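Local atomic coordinates of hypothetical protein (Ruminococcus gnavus, PDB entry 4GL6), a protein that is of unknown function but belongs to the DUF5037 family and folds around two beta sheets flanked by helices. Residues L182-K185 against S186-A190; D229-E232 against I233-A236; S204-E207 against D208-G212; Y163-V166 against Y167-L171. All coordinates share one frame; numbering follows the deposited sequence.

Interaction 1. Residues L182-K185 against S186-A190; sequences LDHK and SFEKA
Asp183 OD2 is held by two donors, Ser186 OG at 3.1 Å and the side-chain NE2 of Gln213. The other carboxylate oxygen, Asp183 OD1, accepts from Ser186 N, also at 3.1 Å; both Ser186 donors stand above the carboxylate plane instead of in it. Asp183 is thus the N-cap of helix 184-194, and CG, placed between the backbone N and the carbonyl carbon (chi1 68°), brings the carboxylate back over the first turn. The first main-chain bond of the helix follows, Phe187 N to Asp183 O at 2.8 Å.

One turn on, CG of Glu188 lies over a face of the His184 imidazole in a CH-pi contact, 4.2 Å from the ring centroid, while ND1 of His184 bonds to Asp147 OD2. On the buried side Leu182, at the end of strand 175-182 and just ahead of the cap, meets Phe187 in a hydrophobic staple, Leu182 CB lying 4.1 Å from Phe187 CB. Leu182 CD1 adds a contact to Ala190 CB at 3.9 Å. The strand therefore passes into the helix with apolar contacts on the buried side and a carboxylate cap at the exposed start, whose negative charge would suit the positive end of the helix dipole.

Interaction 2. Residues D229-E232 against I233-A236; sequences DNLE and IFKA
Ile233 leans back over Asp229 and Asn230 at the N-terminus of helix 231-239, where Asn230 is the N-cap. CB of Ile233 starts 3.5 Å from Asn230 O. Its CG2 branch runs to Asp229 CB, 3.8 Å away, and its CG1 branch, anti to the carbonyl carbon (chi1 -67°), passes 3.3 Å from Asn230 OD1. At the tip, CD1 of Ile233 lies between two oxygens, Asn230 OD1 and Asp229 OD1. The Asn230 and Ile233 side chains cross at about a right angle.

The cap itself is Ile233 N donating to Asn230 OD1 at 3.1 Å, nearly straight at the hydrogen (162°). Asn230 O then accepts from Phe234 N, and the following turns are closed by Lys235 N to Leu231 O and Ala236 N to Glu232 O. Just ahead of the cap, Asp229 OD2 is hydrogen-bonded to Thr218 OG1.

Away from Ile233, Leu231 and Phe234 pack against helix 156-171, and the Phe234 ring meets Phe216 edge-to-face. Lys235 bends at chi3 (-78°) and its NZ forms a salt bridge with Glu157, while Lys235 CE rests 4.2 Å from Leu231 CG.

Interaction 3. Residues S204-E207 against D208-G212; sequences SNFE and DIIEG
Apolar contact is carried by Phe206 and Ile210, one turn apart in helix 204-210. The methyl CG2 of Ile210 sits over one face of the Phe206 ring, offset toward the rim, as a CH-pi contact 4.2 Å from the centroid. The other branch reaches the ring as well, Ile210 CD1 lying 3.5 Å from Phe206 CE2. With Ile210 CG1 between the backbone N and the carbonyl carbon (chi1 78°), both methyls lie on the same side of the ring plane, CD1 out beyond the rim by CE2. Glu207 lies alongside Ile210, pointing the same way, with OE1 4.0 Å from Ile210 CD1.

The polar part is main chain. Asp208 N donates to Ser204 O at 2.9 Å, Ile209 N to Asn205 O, and Ile210 N to Phe206 O at 3.1 Å. The last turn is poorer: Glu211 N to Glu207 O is a weak bond, bent to 128° at the hydrogen, and Glu211 is where the backbone leaves helical angles.

Beyond the pair, Tyr145 meets the Phe206 ring edge-to-face, and Ile209 packs on Ser186 and Lys189 of helix 184-194. The chemistry divides accordingly: buried aromatic and aliphatic groups attach this short helix to its surroundings, while Glu207, Asp208 and Glu211 make its exposed side acidic, which would suit contact with water.

Interaction 4. Residues Y163-V166 against Y167-L171; sequences YEEV and YRDKL
Helix 156-171, the crossover helix between parallel strands 140-147 and 175-182, contains a wider pi-type turn at 167-171. Val166 O marks the change by accepting two backbone bonds, from Lys170 N and from Leu171 N, both at 2.9 Å. The Leu171 bond is the straighter, 157° at the hydrogen against 137° for Lys170. Before this point the turns are regular, with Tyr167 N to Tyr163 O almost linear.

On the solvent side Arg168 curls at chi3 (59°) and forms a side-on salt bridge with its neighbour Asp169 through two hydrogen bonds, NE to OD1 and NH2 to OD2, each at 3.0 Å. A face of its guanidinium lies over Glu164 O, and NH1 of Arg168 reaches Glu164 CG at 3.7 Å. Glu165 OE2 and Asp169 OD2 are like charges 4.1 Å apart; the arginine may offset some of their repulsion.

The inner side is apolar. Val166 CG1 lies 4.2 Å from Tyr167 CD1 and 4.4 Å from Leu171 CG. Within 167-171, Leu171 CD1 stands 3.6 Å above the Tyr167 ring plane, over its centre, and the phenol OH bonds to Leu176 O. Tyr163 and Tyr167 both pack on strand 175-182 and helix 75-95, as expected of the buried face of a beta-alpha-beta crossover.

Overall arrangement
All four contacts are local turns of helices, yet they differ in place and chemistry. Interactions 1 and 3 touch: helices 184-194 and 204-210 follow each other in the chain and pack on each other, Ala190 meeting Phe206 and Leu182 meeting Ile210, with centres about 11 Å apart. Helix 231-239 of interaction 2 packs on helix 156-171, the helix of interaction 4, though the nearest atoms of the two contacts stay about 4 Å apart. Interactions 1 and 2 are helix starts with side-chain caps, carboxylate in one and amide in the other; interaction 3 runs to the end of its helix, where the last bond is weak, and interaction 4 carries a pi-type turn. Interaction 2 is a surface contact, whereas the other three are partly buried.

Interaction 1. Residues L182-K185 against S186-A190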
loop_
_atom_site.group_PDB
_atom_site.type_symbol
_atom_site.label_atom_id
_atom_site.label_comp_id
_atom_site.label_asym_id
_atom_site.label_seq_id
_atom_site.Cartn_x
_atom_site.Cartn_y
_atom_site.Cartn_z
ATOM N N LEU A 182 -14.022 2.565 -10.885
ATOM C CA LEU A 182 -13.579 2.988 -12.209
ATOM C C LEU A 182 -14.307 2.264 -13.338
ATOM O O LEU A 182 -14.706 1.109 -13.196
ATOM C CB LEU A 182 -12.081 2.694 -12.374
ATOM C CG LEU A 182 -11.098 3.261 -11.358
ATOM C CD1 LEU A 182 -9.704 2.806 -11.744
ATOM C CD2 LEU A 182 -11.158 4.779 -11.345
ATOM N N ASP A 183 -14.455 2.950 -14.467
ATOM C CA ASP A 183 -15.019 2.331 -15.665
ATOM C C ASP A 183 -13.942 1.357 -16.186
ATOM O O ASP A 183 -12.738 1.526 -15.887
ATOM C CB ASP A 183 -15.463 3.379 -16.706
ATOM C CG ASP A 183 -14.291 4.133 -17.339
ATOM O OD1 ASP A 183 -13.689 3.637 -18.340
ATOM O OD2 ASP A 183 -13.991 5.236 -16.834
ATOM N N HIS A 184 -14.382 0.363 -16.962
ATOM C CA HIS A 184 -13.504 -0.704 -17.483
ATOM C C HIS A 184 -12.213 -0.229 -18.117
ATOM O O HIS A 184 -11.127 -0.606 -17.665
ATOM C CB HIS A 184 -14.283 -1.643 -18.419
ATOM C CG HIS A 184 -13.473 -2.822 -18.918
ATOM N ND1 HIS A 184 -13.017 -3.793 -18.101
ATOM C CD2 HIS A 184 -13.046 -3.156 -20.210
ATOM C CE1 HIS A 184 -12.328 -4.702 -18.837
ATOM N NE2 HIS A 184 -12.356 -4.308 -20.125
ATOM N N LYS A 185 -12.311 0.624 -19.133
ATOM C CA LYS A 185 -11.102 1.107 -19.821
ATOM C C LYS A 185 -10.179 1.897 -18.861
ATOM O O LYS A 185 -8.959 1.710 -18.878
ATOM C CB LYS A 185 -11.463 1.850 -21.119
ATOM C CG LYS A 185 -12.167 0.925 -22.127
ATOM C CD LYS A 185 -12.326 1.494 -23.536
ATOM C CE LYS A 185 -13.005 0.501 -24.460
ATOM N NZ LYS A 185 -13.002 0.941 -25.876
ATOM N N SER A 186 -10.760 2.731 -18.006
ATOM C CA SER A 186 -9.968 3.449 -16.990
ATOM C C SER A 186 -9.242 2.510 -16.071
ATOM O O SER A 186 -8.072 2.734 -15.761
ATOM C CB SER A 186 -10.819 4.380 -16.122
ATOM O OG SER A 186 -10.931 5.615 -16.767
ATOM N N PHE A 187 -9.962 1.490 -15.607
ATOM C CA PHE A 187 -9.378 0.519 -14.702
ATOM C C PHE A 187 -8.157 -0.159 -15.320
ATOM O O PHE A 187 -7.092 -0.201 -14.716
ATOM C CB PHE A 187 -10.390 -0.545 -14.259
ATOM C CG PHE A 187 -9.754 -1.642 -13.454
ATOM C CD1 PHE A 187 -9.488 -1.458 -12.098
ATOM C CD2 PHE A 187 -9.334 -2.822 -14.067
ATOM C CE1 PHE A 187 -8.844 -2.448 -11.367
ATOM C CE2 PHE A 187 -8.696 -3.822 -13.338
ATOM C CZ PHE A 187 -8.454 -3.638 -11.984
ATOM N N GLU A 188 -8.333 -0.675 -16.526
ATOM C CA GLU A 188 -7.266 -1.404 -17.233
ATOM C C GLU A 188 -5.984 -0.599 -17.434
ATOM O O GLU A 188 -4.896 -1.163 -17.367
ATOM C CB GLU A 188 -7.802 -1.974 -18.546
ATOM C CG GLU A 188 -8.814 -3.126 -18.337
ATOM C CD GLU A 188 -8.240 -4.453 -17.812
ATOM O OE1 GLU A 188 -7.092 -4.823 -18.145
ATOM O OE2 GLU A 188 -8.962 -5.142 -17.050
ATOM N N LYS A 189 -6.129 0.702 -17.685
ATOM C CA LYS A 189 -4.984 1.615 -17.795
ATOM C C LYS A 189 -4.373 1.844 -16.421
ATOM O O LYS A 189 -3.140 1.867 -16.281
ATOM C CB LYS A 189 -5.400 2.972 -18.352
ATOM C CG LYS A 189 -5.879 2.976 -19.796
ATOM C CD LYS A 189 -6.402 4.354 -20.150
ATOM C CE LYS A 189 -7.077 4.338 -21.483
ATOM N NZ LYS A 189 -7.761 5.639 -21.710
ATOM N N ALA A 190 -5.244 2.043 -15.423
ATOM C CA ALA A 190 -4.830 2.259 -14.054
ATOM C C ALA A 190 -3.960 1.112 -13.564
ATOM O O ALA A 190 -2.874 1.339 -13.067
ATOM C CB ALA A 190 -6.043 2.424 -13.162
#

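Interaction 2. Residues D229-E232 against I233-A236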
loop_
_atom_site.group_PDB
_atom_site.type_symbol
_atom_site.label_atom_id
_atom_site.label_comp_id
_atom_site.label_asym_id
_atom_site.label_seq_id
_atom_site.Cartn_x
_atom_site.Cartn_y
_atom_site.Cartn_z
ATOM N N ASP A 229 -18.121 7.804 8.005
ATOM C CA ASP A 229 -19.128 8.025 6.975
ATOM C C ASP A 229 -20.065 6.798 6.907
ATOM O O ASP A 229 -19.627 5.669 6.658
ATOM C CB ASP A 229 -18.401 8.343 5.665
ATOM C CG ASP A 229 -17.511 9.600 5.785
ATOM O OD1 ASP A 229 -18.042 10.712 6.029
ATOM O OD2 ASP A 229 -16.276 9.469 5.652
ATOM N N ASN A 230 -21.344 7.045 7.177
ATOM C CA ASN A 230 -22.374 6.011 7.195
ATOM C C ASN A 230 -22.753 5.450 5.803
ATOM O O ASN A 230 -22.336 5.976 4.762
ATOM C CB ASN A 230 -23.631 6.521 7.941
ATOM C CG ASN A 230 -24.303 7.723 7.269
ATOM O OD1 ASN A 230 -24.132 7.989 6.083
ATOM N ND2 ASN A 230 -25.063 8.458 8.045
ATOM N N LEU A 231 -23.571 4.393 5.820
ATOM C CA LEU A 231 -24.095 3.734 4.613
ATOM C C LEU A 231 -24.666 4.687 3.572
ATOM O O LEU A 231 -24.461 4.479 2.397
ATOM C CB LEU A 231 -25.196 2.734 4.996
ATOM C CG LEU A 231 -25.942 2.008 3.870
ATOM C CD1 LEU A 231 -24.968 1.129 3.099
ATOM C CD2 LEU A 231 -27.154 1.250 4.393
ATOM N N GLU A 232 -25.387 5.713 4.013
ATOM C CA GLU A 232 -26.045 6.668 3.096
ATOM C C GLU A 232 -25.010 7.463 2.307
ATOM O O GLU A 232 -25.151 7.626 1.104
ATOM C CB GLU A 232 -27.006 7.582 3.866
ATOM C CG GLU A 232 -28.134 6.807 4.571
ATOM C CD GLU A 232 -28.403 7.347 5.981
ATOM O OE1 GLU A 232 -28.858 8.506 6.142
ATOM O OE2 GLU A 232 -28.141 6.598 6.948
ATOM N N ILE A 233 -23.956 7.902 2.991
ATOM C CA ILE A 233 -22.825 8.615 2.374
ATOM C C ILE A 233 -22.079 7.711 1.372
ATOM O O ILE A 233 -21.586 8.186 0.346
ATOM C CB ILE A 233 -21.869 9.187 3.468
ATOM C CG1 ILE A 233 -22.574 10.310 4.260
ATOM C CG2 ILE A 233 -20.577 9.725 2.865
ATOM C CD1 ILE A 233 -21.931 10.639 5.593
ATOM N N PHE A 234 -21.987 6.423 1.696
ATOM C CA PHE A 234 -21.364 5.412 0.831
ATOM C C PHE A 234 -22.158 5.241 -0.458
ATOM O O PHE A 234 -21.569 5.294 -1.545
ATOM C CB PHE A 234 -21.212 4.080 1.573
ATOM C CG PHE A 234 -20.798 2.938 0.705
ATOM C CD1 PHE A 234 -19.504 2.860 0.204
ATOM C CD2 PHE A 234 -21.686 1.905 0.418
ATOM C CE1 PHE A 234 -19.105 1.798 -0.601
ATOM C CE2 PHE A 234 -21.296 0.838 -0.380
ATOM C CZ PHE A 234 -20.004 0.787 -0.891
ATOM N N LYS A 235 -23.477 5.066 -0.334
ATOM C CA LYS A 235 -24.356 4.928 -1.506
ATOM C C LYS A 235 -24.273 6.152 -2.436
ATOM O O LYS A 235 -24.120 5.988 -3.644
ATOM C CB LYS A 235 -25.813 4.611 -1.111
ATOM C CG LYS A 235 -25.978 3.204 -0.558
ATOM C CD LYS A 235 -27.405 2.665 -0.551
ATOM C CE LYS A 235 -28.240 3.215 0.589
ATOM N NZ LYS A 235 -29.530 2.480 0.708
ATOM N N ALA A 236 -24.315 7.350 -1.854
ATOM C CA ALA A 236 -24.207 8.603 -2.605
ATOM C C ALA A 236 -22.840 8.712 -3.309
ATOM O O ALA A 236 -22.793 9.045 -4.494
ATOM C CB ALA A 236 -24.461 9.813 -1.708
#

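Interaction 3. Residues S204-E207 against D208-G212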
loop_
_atom_site.group_PDB
_atom_site.type_symbol
_atom_site.label_atom_id
_atom_site.label_comp_id
_atom_site.label_asym_id
_atom_site.label_seq_id
_atom_site.Cartn_x
_atom_site.Cartn_y
_atom_site.Cartn_z
ATOM N N SER A 204 1.414 11.779 -12.769
ATOM C CA SER A 204 0.327 12.681 -13.171
ATOM C C SER A 204 -0.714 12.015 -14.078
ATOM O O SER A 204 -1.911 12.283 -13.914
ATOM C CB SER A 204 0.850 14.009 -13.764
ATOM O OG SER A 204 1.735 13.816 -14.850
ATOM N N ASN A 205 -0.279 11.148 -15.002
ATOM C CA ASN A 205 -1.235 10.444 -15.910
ATOM C C ASN A 205 -2.190 9.509 -15.161
ATOM O O ASN A 205 -3.337 9.362 -15.576
ATOM C CB ASN A 205 -0.556 9.691 -17.068
ATOM C CG ASN A 205 0.404 8.606 -16.587
ATOM O OD1 ASN A 205 1.023 8.714 -15.500
ATOM N ND2 ASN A 205 0.531 7.541 -17.394
ATOM N N PHE A 206 -1.709 8.897 -14.076
ATOM C CA PHE A 206 -2.563 8.100 -13.197
ATOM C C PHE A 206 -3.657 8.985 -12.586
ATOM O O PHE A 206 -4.826 8.600 -12.574
ATOM C CB PHE A 206 -1.751 7.442 -12.061
ATOM C CG PHE A 206 -2.576 6.578 -11.158
ATOM C CD1 PHE A 206 -2.834 5.262 -11.499
ATOM C CD2 PHE A 206 -3.115 7.071 -9.980
ATOM C CE1 PHE A 206 -3.598 4.439 -10.677
ATOM C CE2 PHE A 206 -3.887 6.252 -9.151
ATOM C CZ PHE A 206 -4.130 4.932 -9.503
ATOM N N GLU A 207 -3.254 10.159 -12.075
ATOM C CA GLU A 207 -4.167 11.123 -11.440
ATOM C C GLU A 207 -5.210 11.556 -12.463
ATOM O O GLU A 207 -6.391 11.632 -12.120
ATOM C CB GLU A 207 -3.417 12.333 -10.813
ATOM C CG GLU A 207 -2.335 12.020 -9.747
ATOM C CD GLU A 207 -2.776 11.188 -8.549
ATOM O OE1 GLU A 207 -3.932 11.301 -8.087
ATOM O OE2 GLU A 207 -1.928 10.423 -8.034
ATOM N N ASP A 208 -4.781 11.748 -13.717
ATOM C CA ASP A 208 -5.679 12.093 -14.820
ATOM C C ASP A 208 -6.707 10.984 -15.124
ATOM O O ASP A 208 -7.849 11.303 -15.479
ATOM C CB ASP A 208 -4.911 12.437 -16.120
ATOM C CG ASP A 208 -4.021 13.697 -16.001
ATOM O OD1 ASP A 208 -4.158 14.495 -15.041
ATOM O OD2 ASP A 208 -3.166 13.879 -16.902
ATOM N N ILE A 209 -6.316 9.708 -15.008
ATOM C CA ILE A 209 -7.244 8.594 -15.272
ATOM C C ILE A 209 -8.312 8.499 -14.192
ATOM O O ILE A 209 -9.484 8.330 -14.507
ATOM C CB ILE A 209 -6.530 7.240 -15.346
ATOM C CG1 ILE A 209 -5.625 7.170 -16.564
ATOM C CG2 ILE A 209 -7.547 6.102 -15.411
ATOM C CD1 ILE A 209 -4.538 6.131 -16.429
ATOM N N ILE A 210 -7.899 8.599 -12.929
ATOM C CA ILE A 210 -8.840 8.475 -11.815
ATOM C C ILE A 210 -9.639 9.738 -11.485
ATOM O O ILE A 210 -10.611 9.624 -10.740
ATOM C CB ILE A 210 -8.183 7.892 -10.541
ATOM C CG1 ILE A 210 -7.350 8.940 -9.787
ATOM C CG2 ILE A 210 -7.410 6.624 -10.887
ATOM C CD1 ILE A 210 -6.621 8.407 -8.567
ATOM N N GLU A 211 -9.241 10.918 -11.994
ATOM C CA GLU A 211 -9.947 12.191 -11.709
ATOM C C GLU A 211 -11.406 12.136 -12.135
ATOM O O GLU A 211 -11.697 11.719 -13.249
ATOM C CB GLU A 211 -9.304 13.380 -12.452
ATOM C CG GLU A 211 -9.730 14.791 -12.017
ATOM C CD GLU A 211 -8.743 15.474 -11.054
ATOM O OE1 GLU A 211 -7.526 15.548 -11.360
ATOM O OE2 GLU A 211 -9.179 15.982 -9.995
ATOM N N GLY A 212 -12.314 12.539 -11.239
ATOM C CA GLY A 212 -13.746 12.574 -11.526
ATOM C C GLY A 212 -14.478 11.263 -11.350
ATOM O O GLY A 212 -15.695 11.271 -11.217
#

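Interaction 4. Residues Y163-V166 against Y167-L171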
loop_
_atom_site.group_PDB
_atom_site.type_symbol
_atom_site.label_atom_id
_atom_site.label_comp_id
_atom_site.label_asym_id
_atom_site.label_seq_id
_atom_site.Cartn_x
_atom_site.Cartn_y
_atom_site.Cartn_z
ATOM N N TYR A 163 -17.022 -4.341 4.532
ATOM C CA TYR A 163 -15.882 -3.449 4.761
ATOM C C TYR A 163 -15.812 -3.074 6.237
ATOM O O TYR A 163 -14.747 -3.191 6.850
ATOM C CB TYR A 163 -15.906 -2.208 3.842
ATOM C CG TYR A 163 -16.010 -2.493 2.345
ATOM C CD1 TYR A 163 -15.541 -3.696 1.788
ATOM C CD2 TYR A 163 -16.508 -1.522 1.466
ATOM C CE1 TYR A 163 -15.635 -3.936 0.425
ATOM C CE2 TYR A 163 -16.575 -1.752 0.101
ATOM C CZ TYR A 163 -16.144 -2.964 -0.416
ATOM O OH TYR A 163 -16.209 -3.228 -1.768
ATOM N N GLU A 164 -16.959 -2.685 6.805
ATOM C CA GLU A 164 -17.102 -2.389 8.252
ATOM C C GLU A 164 -16.513 -3.550 9.102
ATOM O O GLU A 164 -15.731 -3.312 10.024
ATOM C CB GLU A 164 -18.588 -2.127 8.571
ATOM C CG GLU A 164 -18.939 -1.434 9.884
ATOM C CD GLU A 164 -20.420 -0.985 9.908
ATOM O OE1 GLU A 164 -20.718 0.228 10.061
ATOM O OE2 GLU A 164 -21.297 -1.836 9.676
ATOM N N GLU A 165 -16.837 -4.794 8.733
ATOM C CA GLU A 165 -16.310 -5.988 9.419
ATOM C C GLU A 165 -14.788 -6.128 9.309
ATOM O O GLU A 165 -14.135 -6.472 10.304
ATOM C CB GLU A 165 -17.031 -7.281 8.962
ATOM C CG GLU A 165 -16.344 -8.580 9.443
ATOM C CD GLU A 165 -17.208 -9.830 9.540
ATOM O OE1 GLU A 165 -18.423 -9.792 9.242
ATOM O OE2 GLU A 165 -16.636 -10.867 9.957
ATOM N N VAL A 166 -14.234 -5.910 8.116
ATOM C CA VAL A 166 -12.767 -5.995 7.935
ATOM C C VAL A 166 -12.069 -4.946 8.824
ATOM O O VAL A 166 -11.197 -5.281 9.638
ATOM C CB VAL A 166 -12.363 -5.810 6.462
ATOM C CG1 VAL A 166 -10.854 -5.706 6.306
ATOM C CG2 VAL A 166 -12.901 -6.961 5.627
ATOM N N TYR A 167 -12.510 -3.701 8.712
ATOM C CA TYR A 167 -11.927 -2.601 9.498
ATOM C C TYR A 167 -12.138 -2.696 11.018
ATOM O O TYR A 167 -11.238 -2.371 11.783
ATOM C CB TYR A 167 -12.318 -1.230 8.893
ATOM C CG TYR A 167 -11.420 -0.839 7.724
ATOM C CD1 TYR A 167 -11.464 -1.535 6.512
ATOM C CD2 TYR A 167 -10.501 0.214 7.833
ATOM C CE1 TYR A 167 -10.638 -1.185 5.441
ATOM C CE2 TYR A 167 -9.675 0.570 6.757
ATOM C CZ TYR A 167 -9.739 -0.137 5.572
ATOM O OH TYR A 167 -8.917 0.216 4.530
ATOM N N ARG A 168 -13.285 -3.188 11.456
ATOM C CA ARG A 168 -13.537 -3.355 12.897
ATOM C C ARG A 168 -12.885 -4.616 13.500
ATOM O O ARG A 168 -12.161 -4.537 14.490
ATOM C CB ARG A 168 -15.038 -3.405 13.159
ATOM C CG ARG A 168 -15.428 -3.508 14.634
ATOM C CD ARG A 168 -16.915 -3.729 14.821
ATOM N NE ARG A 168 -17.405 -4.962 14.171
ATOM C CZ ARG A 168 -18.250 -5.051 13.130
ATOM N NH1 ARG A 168 -18.811 -3.976 12.551
ATOM N NH2 ARG A 168 -18.572 -6.261 12.669
ATOM N N ASP A 169 -13.163 -5.768 12.902
ATOM C CA ASP A 169 -12.754 -7.067 13.461
ATOM C C ASP A 169 -11.389 -7.585 13.028
ATOM O O ASP A 169 -10.744 -8.280 13.816
ATOM C CB ASP A 169 -13.817 -8.147 13.143
ATOM C CG ASP A 169 -15.232 -7.746 13.581
ATOM O OD1 ASP A 169 -15.389 -7.088 14.633
ATOM O OD2 ASP A 169 -16.199 -8.062 12.852
ATOM N N LYS A 170 -10.963 -7.265 11.803
ATOM C CA LYS A 170 -9.714 -7.806 11.239
ATOM C C LYS A 170 -8.517 -6.867 11.409
ATOM O O LYS A 170 -7.467 -7.311 11.858
ATOM C CB LYS A 170 -9.888 -8.217 9.752
ATOM C CG LYS A 170 -10.979 -9.265 9.465
ATOM C CD LYS A 170 -10.709 -10.671 10.010
ATOM C CE LYS A 170 -11.954 -11.549 9.892
ATOM N NZ LYS A 170 -11.795 -12.878 10.539
ATOM N N LEU A 171 -8.656 -5.590 11.055
ATOM C CA LEU A 171 -7.519 -4.648 11.155
ATOM C C LEU A 171 -7.116 -4.255 12.580
ATOM O O LEU A 171 -5.923 -4.180 12.880
ATOM C CB LEU A 171 -7.735 -3.410 10.287
ATOM C CG LEU A 171 -7.858 -3.670 8.785
ATOM C CD1 LEU A 171 -7.824 -2.331 8.071
ATOM C CD2 LEU A 171 -6.773 -4.599 8.245
#